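Local coordinates for protein glucose 1-dehydrogenase (Haloferax mediterranei, PDB 2VWG) that oxidises D-glucose, to its lactone, and several other aldoses with the help of zinc, preferring NADP+ over NAD+, at residues Ala3-Arg8 / His58-His63; Gly47-Phe52 / Arg115-Ala120; Val87-Ala92 / Thr129-Tyr134. All coordinates share one frame; numbering follows the deposited sequence.

How the contacts relate
Contacts 1 and 3 are buried, whereas contact 2 lies nearer the surface, and all three belong to the catalytic half of a zinc-dependent alcohol dehydrogenase fold. Contact 1 is a regular antiparallel strand pair with mostly apolar side chains, whose chain runs on to a zinc ligand. Contact 2 joins glycine-rich loops by two backbone bonds beside the sugar. In contact 3 an arginine side chain does the work, meeting a serine and a tyrosine near the substrate-binding Glu-114. Contacts 1 and 2 pack together where Phe-52 lies against Val-6 and His-58. Contacts 2 and 3 share the small sheet of 88-89, 113-115 and 119-120, and Arg-115 touches both Arg-89 and Ser-130.

Contact 1. Residues Ala3-Arg8 / His58-His63; sequences AIAVKR and HLVLGH. With ZN (zinc ion), chain D; LGC (D-glucono-1,5-lactone), chain C.
Strands 3-7 and 58-60 run antiparallel, their axes 4.5 Å apart at closest approach and 144° between directions. Strand 58-60 is an outer strand and 2-7 the central strand of a three-stranded antiparallel sheet in the GroES-like catalytic domain of the alcohol dehydrogenase family. Val-6 and Leu-59 make the hydrogen-bonded pair: Val-6 N reaches Leu-59 O at 3.0 Å, and Leu-59 N returns to Val-6 O at 2.9 Å. Beyond the strand, Leu-61 N adds a bond to Ile-4 O.

Ala-5 and Val-60 face each other in a non-hydrogen-bonded pair. The methyl of Ala-5 is small enough to sit beside the His-58 ring, with CB 4.0 Å from CD2, while that ring stacks on His-121. CG2 of Val-60 meets Ala-3 CB. On the other face, Val-6 has CG1 between its backbone N and carbonyl carbon (chi1 59°), which sets this methyl against Leu-59 CB and Leu-61 CD2; helix 39-46 covers both leucines. At Gly-62 a CB would collide with the preceding carbonyl O, which calls for glycine; the chain then reaches His-63, which binds the catalytic zinc with Asp-38 and Glu-64. The His-63 NE2 to zinc bond is 2.1 Å.

Contact 2. Residues Gly47-Phe52 / Arg115-Ala120; sequences GGHGGF and RGIVGA. With LGC (D-glucono-1,5-lactone), chain C.
The imidazole of His-49 crosses the branched side chain of Ile-117, its CD2 atom 3.6 Å from the CG2 methyl and set obliquely to it. CG of His-49 stands anti to the backbone N (chi1 -177°), which places the ring beside the lactone. There NE2 donates to O6 of the bound D-glucono-1,5-lactone at 2.9 Å, a nearly straight bond (164°) with the oxygen in the plane of the ring. Ile-117 gives the same oxygen an apolar border, since CG2 and CD1 each lie 3.6 Å from O6 of the lactone. Replacing His-49 with alanine is likely to leave O6 of the lactone without this N-H donor and to open a gap beside the Ile-117 CG2 methyl. A histidine suits the position because one edge can donate to a hydroxyl while its carbon atoms pack on a hydrocarbon.

Next to these side chains, the loop that follows helix 39-46 meets 115-120 through a single backbone bridge between Gly-51 and Val-118. Gly-51 N bonds to Ile-117 O at 3.0 Å, and Gly-119 N bonds back to Gly-51 O at 2.9 Å. Ile-117 and Val-118 together face Glu-114, a classic beta bulge, and Glu-114 itself binds the substrate. Glycine suits position 50 twice over: its phi is positive, and a side chain would run into Ile-117 O. CB of Val-118 packs 4.0 Å from Gly-50 CA.

Contact 3. Residues Val87-Ala92 / Thr129-Tyr134; sequences VRRPPA and TSPEKY. With LGC (D-glucono-1,5-lactone), chain C.
CG of Arg-89 lies anti to its carbonyl carbon, and the chain bends at chi2 (-70°), which brings its guanidinium against Ser-130 and Tyr-134. Tyr-134, with CG likewise anti to the carbonyl carbon, sets its ring alongside the arginine, and the two side chains run past one another in opposing senses with their planes 22° apart. The contact is off-centre: Tyr-134 CB lies over one face of the guanidinium, 3.4 Å above its plane and displaced toward the rim, while CD2 of the tyrosine is 3.7 Å from Arg-89 CD. Arginine suits this place because its flat end can rest on hydrocarbon and aromatic carbon and still spend its N-H groups around the rim.

One of those groups, NH2, donates to Ser-130 OG at 2.9 Å, with a nearly straight angle of 169° and the oxygen in the guanidinium plane. NH1 turns back to the carbonyl O of Arg-88 at 2.8 Å, in the guanidinium plane but above the plane of that carbonyl. Ser-130 in turn donates its OG hydrogen to Thr-129 O, so its hydrogen is already used and the oxygen accepts from the arginine. CD of Pro-131 fills in beside Arg-89 NE.

These groups join strand 88-89, in the small sheet with 113-115 and 119-120, to the end of strand 127-131 and the 3-10 turn after it. The side chain of Arg-88 ends elsewhere, in a salt bridge of NE with OE2 of Glu-114, which binds the substrate. Two in-plane bonds and a covered face fix the rotation of the Arg-89 guanidinium, and its buried positive charge is met, in these bonds, by neutral oxygens of a serine and a backbone carbonyl, whose dipoles are likely to offset it in part.

Contact 1. Residues Ala3-Arg8 / His58-His63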
loop_
_atom_site.group_PDB
_atom_site.type_symbol
_atom_site.label_atom_id
_atom_site.label_comp_id
_atom_site.label_asym_id
_atom_site.label_seq_id
_atom_site.Cartn_x
_atom_site.Cartn_y
_atom_site.Cartn_z
ATOM N N ALA A 3 -7.077 31.581 -26.627
ATOM C CA ALA A 3 -6.766 30.628 -25.570
ATOM C C ALA A 3 -7.244 31.207 -24.250
ATOM O O ALA A 3 -7.400 32.419 -24.128
ATOM C CB ALA A 3 -5.275 30.354 -25.521
ATOM N N ILE A 4 -7.502 30.334 -23.282
ATOM C CA ILE A 4 -7.890 30.731 -21.943
ATOM C C ILE A 4 -6.718 30.429 -21.017
ATOM O O ILE A 4 -6.239 29.296 -20.944
ATOM C CB ILE A 4 -9.143 29.979 -21.424
ATOM C CG1 ILE A 4 -10.341 30.117 -22.378
ATOM C CG2 ILE A 4 -9.511 30.489 -20.028
ATOM C CD1 ILE A 4 -10.756 31.578 -22.676
ATOM N N ALA A 5 -6.264 31.452 -20.301
ATOM C CA ALA A 5 -5.020 31.385 -19.553
ATOM C C ALA A 5 -5.144 32.097 -18.218
ATOM O O ALA A 5 -5.984 32.968 -18.055
ATOM C CB ALA A 5 -3.903 32.032 -20.368
ATOM N N VAL A 6 -4.290 31.720 -17.273
ATOM C CA VAL A 6 -4.068 32.520 -16.073
ATOM C C VAL A 6 -2.747 33.263 -16.266
ATOM O O VAL A 6 -1.786 32.692 -16.777
ATOM C CB VAL A 6 -4.062 31.661 -14.785
ATOM C CG1 VAL A 6 -2.970 30.591 -14.829
ATOM C CG2 VAL A 6 -3.909 32.551 -13.556
ATOM N N LYS A 7 -2.717 34.549 -15.908
ATOM C CA LYS A 7 -1.491 35.364 -16.021
ATOM C C LYS A 7 -0.854 35.492 -14.654
ATOM O O LYS A 7 -1.564 35.527 -13.642
ATOM C CB LYS A 7 -1.793 36.755 -16.575
ATOM C CG LYS A 7 -1.987 36.794 -18.079
ATOM C CD LYS A 7 -2.321 38.209 -18.557
ATOM C CE LYS A 7 -2.319 38.293 -20.078
ATOM N NZ LYS A 7 -2.978 39.532 -20.582
ATOM N N ARG A 8 0.480 35.553 -14.618
ATOM C CA ARG A 8 1.191 35.642 -13.336
ATOM C C ARG A 8 0.752 36.896 -12.583
ATOM O O ARG A 8 0.572 37.964 -13.184
ATOM C CB ARG A 8 2.717 35.617 -13.502
ATOM C CG ARG A 8 3.430 35.224 -12.202
ATOM C CD ARG A 8 4.951 35.276 -12.301
ATOM N NE ARG A 8 5.539 34.040 -12.835
ATOM C CZ ARG A 8 6.050 33.887 -14.059
ATOM N NH1 ARG A 8 6.060 34.890 -14.935
ATOM N NH2 ARG A 8 6.560 32.709 -14.415
ATOM N N HIS A 58 2.261 33.614 -18.690
ATOM C CA HIS A 58 0.937 33.005 -18.547
ATOM C C HIS A 58 0.979 31.481 -18.659
ATOM O O HIS A 58 1.984 30.905 -19.073
ATOM C CB HIS A 58 0.019 33.543 -19.639
ATOM C CG HIS A 58 0.398 33.084 -21.009
ATOM N ND1 HIS A 58 1.461 33.619 -21.703
ATOM C CD2 HIS A 58 -0.123 32.118 -21.804
ATOM C CE1 HIS A 58 1.564 33.020 -22.877
ATOM N NE2 HIS A 58 0.617 32.103 -22.962
ATOM N N LEU A 59 -0.123 30.843 -18.275
ATOM C CA LEU A 59 -0.302 29.408 -18.452
ATOM C C LEU A 59 -1.681 29.155 -19.056
ATOM O O LEU A 59 -2.690 29.488 -18.440
ATOM C CB LEU A 59 -0.175 28.686 -17.112
ATOM C CG LEU A 59 -0.484 27.178 -17.056
ATOM C CD1 LEU A 59 0.549 26.372 -17.823
ATOM C CD2 LEU A 59 -0.562 26.712 -15.607
ATOM N N VAL A 60 -1.714 28.587 -20.259
ATOM C CA VAL A 60 -2.967 28.138 -20.865
ATOM C C VAL A 60 -3.457 26.960 -20.031
ATOM O O VAL A 60 -2.704 26.022 -19.745
ATOM C CB VAL A 60 -2.807 27.750 -22.352
ATOM C CG1 VAL A 60 -4.115 27.184 -22.911
ATOM C CG2 VAL A 60 -2.334 28.960 -23.164
ATOM N N LEU A 61 -4.703 27.052 -19.595
ATOM C CA LEU A 61 -5.301 26.037 -18.734
ATOM C C LEU A 61 -5.865 24.849 -19.522
ATOM O O LEU A 61 -5.947 24.869 -20.758
ATOM C CB LEU A 61 -6.420 26.676 -17.908
ATOM C CG LEU A 61 -5.968 27.772 -16.942
ATOM C CD1 LEU A 61 -7.142 28.620 -16.492
ATOM C CD2 LEU A 61 -5.266 27.142 -15.764
ATOM N N GLY A 62 -6.272 23.819 -18.787
ATOM C CA GLY A 62 -7.018 22.716 -19.363
ATOM C C GLY A 62 -6.162 21.485 -19.580
ATOM O O GLY A 62 -5.184 21.520 -20.318
ATOM N N HIS A 63 -6.539 20.387 -18.933
ATOM C CA HIS A 63 -5.828 19.123 -19.110
ATOM C C HIS A 63 -6.756 17.967 -19.493
ATOM O O HIS A 63 -6.283 16.863 -19.730
ATOM C CB HIS A 63 -5.015 18.807 -17.846
ATOM C CG HIS A 63 -5.857 18.616 -16.628
ATOM N ND1 HIS A 63 -6.233 19.661 -15.815
ATOM C CD2 HIS A 63 -6.460 17.509 -16.126
ATOM C CE1 HIS A 63 -7.004 19.199 -14.842
ATOM N NE2 HIS A 63 -7.149 17.897 -15.004
HETATM ZN ZN ZN D . -8.818 16.703 -14.382
HETATM C C1 LGC C . -4.894 16.088 -12.380
HETATM C C2 LGC C . -4.670 15.361 -13.655
HETATM O O5 LGC C . -3.863 16.273 -11.432
HETATM O O1 LGC C . -6.001 16.555 -12.141
HETATM O O2 LGC C . -5.807 14.592 -13.962
HETATM C C3 LGC C . -3.441 14.468 -13.649
HETATM O O3 LGC C . -3.065 14.197 -14.981
HETATM C C4 LGC C . -2.271 15.125 -12.932
HETATM O O4 LGC C . -1.203 14.209 -12.929
HETATM C C5 LGC C . -2.688 15.479 -11.502
HETATM C C6 LGC C . -1.562 16.189 -10.748
HETATM O O6 LGC C . -1.281 17.418 -11.371
HETATM O O HOH W 1 -8.387 14.929 -14.246
#

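Contact 2. Residues Gly47-Phe52 / Arg115-Ala120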
loop_
_atom_site.group_PDB
_atom_site.type_symbol
_atom_site.label_atom_id
_atom_site.label_comp_id
_atom_site.label_asym_id
_atom_site.label_seq_id
_atom_site.Cartn_x
_atom_site.Cartn_y
_atom_site.Cartn_z
ATOM N N GLY A 47 -3.022 29.108 -7.217
ATOM C CA GLY A 47 -1.588 29.015 -6.910
ATOM C C GLY A 47 -1.196 27.888 -5.960
ATOM O O GLY A 47 -0.025 27.763 -5.591
ATOM N N GLY A 48 -2.164 27.059 -5.567
ATOM C CA GLY A 48 -1.918 25.936 -4.660
ATOM C C GLY A 48 -1.201 24.737 -5.274
ATOM O O GLY A 48 -0.686 23.888 -4.540
ATOM N N HIS A 49 -1.168 24.657 -6.609
ATOM C CA HIS A 49 -0.571 23.510 -7.317
ATOM C C HIS A 49 -0.104 23.932 -8.717
ATOM O O HIS A 49 -0.671 24.840 -9.322
ATOM C CB HIS A 49 -1.597 22.365 -7.415
ATOM C CG HIS A 49 -1.071 21.111 -8.051
ATOM N ND1 HIS A 49 -0.055 20.360 -7.498
ATOM C CD2 HIS A 49 -1.448 20.457 -9.177
ATOM C CE1 HIS A 49 0.191 19.315 -8.268
ATOM N NE2 HIS A 49 -0.641 19.349 -9.295
ATOM N N GLY A 50 0.941 23.279 -9.213
ATOM C CA GLY A 50 1.427 23.523 -10.566
ATOM C C GLY A 50 2.368 24.707 -10.682
ATOM O O GLY A 50 2.898 25.194 -9.680
ATOM N N GLY A 51 2.581 25.169 -11.913
ATOM C CA GLY A 51 3.520 26.258 -12.180
ATOM C C GLY A 51 3.600 26.619 -13.650
ATOM O O GLY A 51 3.251 25.820 -14.517
ATOM N N PHE A 52 4.089 27.824 -13.924
ATOM C CA PHE A 52 4.108 28.380 -15.275
ATOM C C PHE A 52 5.252 27.802 -16.082
ATOM O O PHE A 52 6.209 27.292 -15.519
ATOM C CB PHE A 52 4.243 29.902 -15.236
ATOM C CG PHE A 52 3.039 30.604 -14.674
ATOM C CD1 PHE A 52 2.765 30.577 -13.314
ATOM C CD2 PHE A 52 2.188 31.306 -15.502
ATOM C CE1 PHE A 52 1.658 31.226 -12.799
ATOM C CE2 PHE A 52 1.083 31.960 -14.988
ATOM C CZ PHE A 52 0.817 31.915 -13.642
ATOM N N ARG A 115 0.724 19.280 -19.112
ATOM C CA ARG A 115 0.083 20.311 -19.896
ATOM C C ARG A 115 -1.150 20.843 -19.168
ATOM O O ARG A 115 -2.006 20.074 -18.738
ATOM C CB ARG A 115 -0.268 19.770 -21.292
ATOM C CG ARG A 115 0.985 19.500 -22.150
ATOM C CD ARG A 115 0.725 19.478 -23.649
ATOM N NE ARG A 115 0.111 20.718 -24.106
ATOM C CZ ARG A 115 -0.060 21.071 -25.377
ATOM N NH1 ARG A 115 0.365 20.311 -26.371
ATOM N NH2 ARG A 115 -0.661 22.225 -25.645
ATOM N N GLY A 116 -1.212 22.163 -19.020
ATOM C CA GLY A 116 -2.280 22.827 -18.298
ATOM C C GLY A 116 -2.108 22.910 -16.791
ATOM O O GLY A 116 -2.952 23.473 -16.111
ATOM N N ILE A 117 -1.020 22.347 -16.264
ATOM C CA ILE A 117 -0.839 22.231 -14.826
ATOM C C ILE A 117 0.563 22.683 -14.408
ATOM O O ILE A 117 0.704 23.600 -13.601
ATOM C CB ILE A 117 -1.086 20.792 -14.329
ATOM C CG1 ILE A 117 -2.459 20.294 -14.777
ATOM C CG2 ILE A 117 -1.005 20.736 -12.789
ATOM C CD1 ILE A 117 -2.759 18.853 -14.370
ATOM N N VAL A 118 1.598 22.042 -14.941
ATOM C CA VAL A 118 2.958 22.435 -14.584
ATOM C C VAL A 118 3.937 22.432 -15.751
ATOM O O VAL A 118 4.193 21.408 -16.394
ATOM C CB VAL A 118 3.516 21.627 -13.381
ATOM C CG1 VAL A 118 3.405 20.155 -13.604
ATOM C CG2 VAL A 118 4.962 22.032 -13.091
ATOM N N GLY A 119 4.476 23.616 -16.020
ATOM C CA GLY A 119 5.601 23.770 -16.920
ATOM C C GLY A 119 5.283 23.754 -18.392
ATOM O O GLY A 119 6.185 23.921 -19.195
ATOM N N ALA A 120 4.016 23.547 -18.756
ATOM C CA ALA A 120 3.627 23.495 -20.158
ATOM C C ALA A 120 2.177 23.916 -20.324
ATOM O O ALA A 120 1.322 23.581 -19.493
ATOM C CB ALA A 120 3.835 22.095 -20.725
HETATM C C1 LGC C . -4.894 16.088 -12.380
HETATM C C2 LGC C . -4.670 15.361 -13.655
HETATM O O5 LGC C . -3.863 16.273 -11.432
HETATM O O1 LGC C . -6.001 16.555 -12.141
HETATM O O2 LGC C . -5.807 14.592 -13.962
HETATM C C3 LGC C . -3.441 14.468 -13.649
HETATM O O3 LGC C . -3.065 14.197 -14.981
HETATM C C4 LGC C . -2.271 15.125 -12.932
HETATM O O4 LGC C . -1.203 14.209 -12.929
HETATM C C5 LGC C . -2.688 15.479 -11.502
HETATM C C6 LGC C . -1.562 16.189 -10.748
HETATM O O6 LGC C . -1.281 17.418 -11.371
#

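Contact 3. Residues Val87-Ala92 / Thr129-Tyr134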
loop_
_atom_site.group_PDB
_atom_site.type_symbol
_atom_site.label_atom_id
_atom_site.label_comp_id
_atom_site.label_asym_id
_atom_site.label_seq_id
_atom_site.Cartn_x
_atom_site.Cartn_y
_atom_site.Cartn_z
ATOM N N VAL A 87 -1.561 13.845 -20.609
ATOM C CA VAL A 87 -1.217 15.082 -19.942
ATOM C C VAL A 87 0.298 15.299 -19.794
ATOM O O VAL A 87 0.768 16.430 -19.917
ATOM C CB VAL A 87 -1.931 15.161 -18.594
ATOM C CG1 VAL A 87 -1.479 16.399 -17.795
ATOM C CG2 VAL A 87 -3.462 15.166 -18.838
ATOM N N ARG A 88 1.069 14.233 -19.582
ATOM C CA ARG A 88 2.494 14.410 -19.317
ATOM C C ARG A 88 3.360 14.459 -20.580
ATOM O O ARG A 88 3.118 13.741 -21.552
ATOM C CB ARG A 88 3.011 13.366 -18.328
ATOM C CG ARG A 88 2.683 13.758 -16.935
ATOM C CD ARG A 88 3.199 12.812 -15.908
ATOM N NE ARG A 88 2.770 13.245 -14.581
ATOM C CZ ARG A 88 3.202 12.710 -13.440
ATOM N NH1 ARG A 88 4.046 11.687 -13.456
ATOM N NH2 ARG A 88 2.776 13.191 -12.283
ATOM N N ARG A 89 4.363 15.332 -20.539
ATOM C CA ARG A 89 5.340 15.474 -21.620
ATOM C C ARG A 89 6.731 15.555 -20.994
ATOM O O ARG A 89 6.862 15.952 -19.834
ATOM C CB ARG A 89 5.069 16.740 -22.431
ATOM C CG ARG A 89 3.716 16.783 -23.127
ATOM C CD ARG A 89 3.639 15.788 -24.273
ATOM N NE ARG A 89 2.338 15.863 -24.933
ATOM C CZ ARG A 89 1.224 15.270 -24.502
ATOM N NH1 ARG A 89 1.235 14.515 -23.416
ATOM N NH2 ARG A 89 0.092 15.421 -25.182
ATOM N N PRO A 90 7.775 15.157 -21.751
ATOM C CA PRO A 90 9.143 15.251 -21.238
ATOM C C PRO A 90 9.519 16.699 -20.881
ATOM O O PRO A 90 9.045 17.639 -21.533
ATOM C CB PRO A 90 10.016 14.741 -22.385
ATOM C CG PRO A 90 9.120 14.197 -23.411
ATOM C CD PRO A 90 7.704 14.587 -23.104
ATOM N N PRO A 91 10.353 16.882 -19.845
ATOM C CA PRO A 91 10.731 18.230 -19.435
ATOM C C PRO A 91 11.757 18.867 -20.384
ATOM O O PRO A 91 12.111 18.269 -21.407
ATOM C CB PRO A 91 11.309 18.013 -18.031
ATOM C CG PRO A 91 11.856 16.653 -18.068
ATOM C CD PRO A 91 10.987 15.855 -19.002
ATOM N N ALA A 92 12.202 20.079 -20.038
ATOM C CA ALA A 92 13.161 20.860 -20.837
ATOM C C ALA A 92 14.447 20.081 -21.155
ATOM O O ALA A 92 14.924 20.080 -22.297
ATOM C CB ALA A 92 13.500 22.151 -20.100
ATOM N N THR A 129 -1.048 21.026 -30.755
ATOM C CA THR A 129 -0.314 19.926 -31.347
ATOM C C THR A 129 0.081 18.953 -30.267
ATOM O O THR A 129 0.190 19.315 -29.110
ATOM C CB THR A 129 0.972 20.408 -32.057
ATOM O OG1 THR A 129 1.832 21.034 -31.102
ATOM C CG2 THR A 129 0.641 21.376 -33.192
ATOM N N SER A 130 0.267 17.699 -30.655
ATOM C CA SER A 130 0.891 16.723 -29.783
ATOM C C SER A 130 1.499 15.615 -30.628
ATOM O O SER A 130 1.030 15.344 -31.740
ATOM C CB SER A 130 -0.121 16.113 -28.802
ATOM O OG SER A 130 -0.282 16.938 -27.659
ATOM N N PRO A 131 2.518 14.956 -30.084
ATOM C CA PRO A 131 3.000 13.710 -30.652
ATOM C C PRO A 131 1.916 12.647 -30.713
ATOM O O PRO A 131 1.086 12.516 -29.794
ATOM C CB PRO A 131 4.103 13.286 -29.678
ATOM C CG PRO A 131 4.504 14.530 -28.986
ATOM C CD PRO A 131 3.280 15.340 -28.881
ATOM N N GLU A 132 1.936 11.901 -31.810
ATOM C CA GLU A 132 0.999 10.814 -32.072
ATOM C C GLU A 132 0.921 9.843 -30.900
ATOM O O GLU A 132 -0.156 9.366 -30.548
ATOM C CB GLU A 132 1.461 10.085 -33.331
ATOM C CG GLU A 132 0.863 8.722 -33.583
ATOM C CD GLU A 132 1.316 8.147 -34.916
ATOM O OE1 GLU A 132 2.490 8.353 -35.307
ATOM O OE2 GLU A 132 0.484 7.501 -35.577
ATOM N N LYS A 133 2.063 9.543 -30.295
ATOM C CA LYS A 133 2.090 8.554 -29.223
ATOM C C LYS A 133 1.292 8.983 -27.974
ATOM O O LYS A 133 0.938 8.137 -27.159
ATOM C CB LYS A 133 3.536 8.208 -28.846
ATOM C CG LYS A 133 4.272 9.290 -28.071
ATOM C CD LYS A 133 5.770 8.980 -27.907
ATOM C CE LYS A 133 6.016 7.781 -26.989
ATOM N NZ LYS A 133 7.459 7.407 -26.900
ATOM N N TYR A 134 1.010 10.282 -27.839
ATOM C CA TYR A 134 0.243 10.825 -26.701
ATOM C C TYR A 134 -1.180 11.226 -27.066
ATOM O O TYR A 134 -1.873 11.888 -26.281
ATOM C CB TYR A 134 0.978 12.026 -26.120
ATOM C CG TYR A 134 2.373 11.684 -25.643
ATOM C CD1 TYR A 134 2.605 10.554 -24.862
ATOM C CD2 TYR A 134 3.465 12.479 -25.985
ATOM C CE1 TYR A 134 3.877 10.222 -24.438
ATOM C CE2 TYR A 134 4.753 12.154 -25.554
ATOM C CZ TYR A 134 4.943 11.022 -24.781
ATOM O OH TYR A 134 6.201 10.681 -24.353
HETATM C C1 LGC C . -4.894 16.088 -12.380
HETATM C C2 LGC C . -4.670 15.361 -13.655
HETATM O O5 LGC C . -3.863 16.273 -11.432
HETATM O O1 LGC C . -6.001 16.555 -12.141
HETATM O O2 LGC C . -5.807 14.592 -13.962
HETATM C C3 LGC C . -3.441 14.468 -13.649
HETATM O O3 LGC C . -3.065 14.197 -14.981
HETATM C C4 LGC C . -2.271 15.125 -12.932
HETATM O O4 LGC C . -1.203 14.209 -12.929
HETATM C C5 LGC C . -2.688 15.479 -11.502
HETATM C C6 LGC C . -1.562 16.189 -10.748
HETATM O O6 LGC C . -1.281 17.418 -11.371
#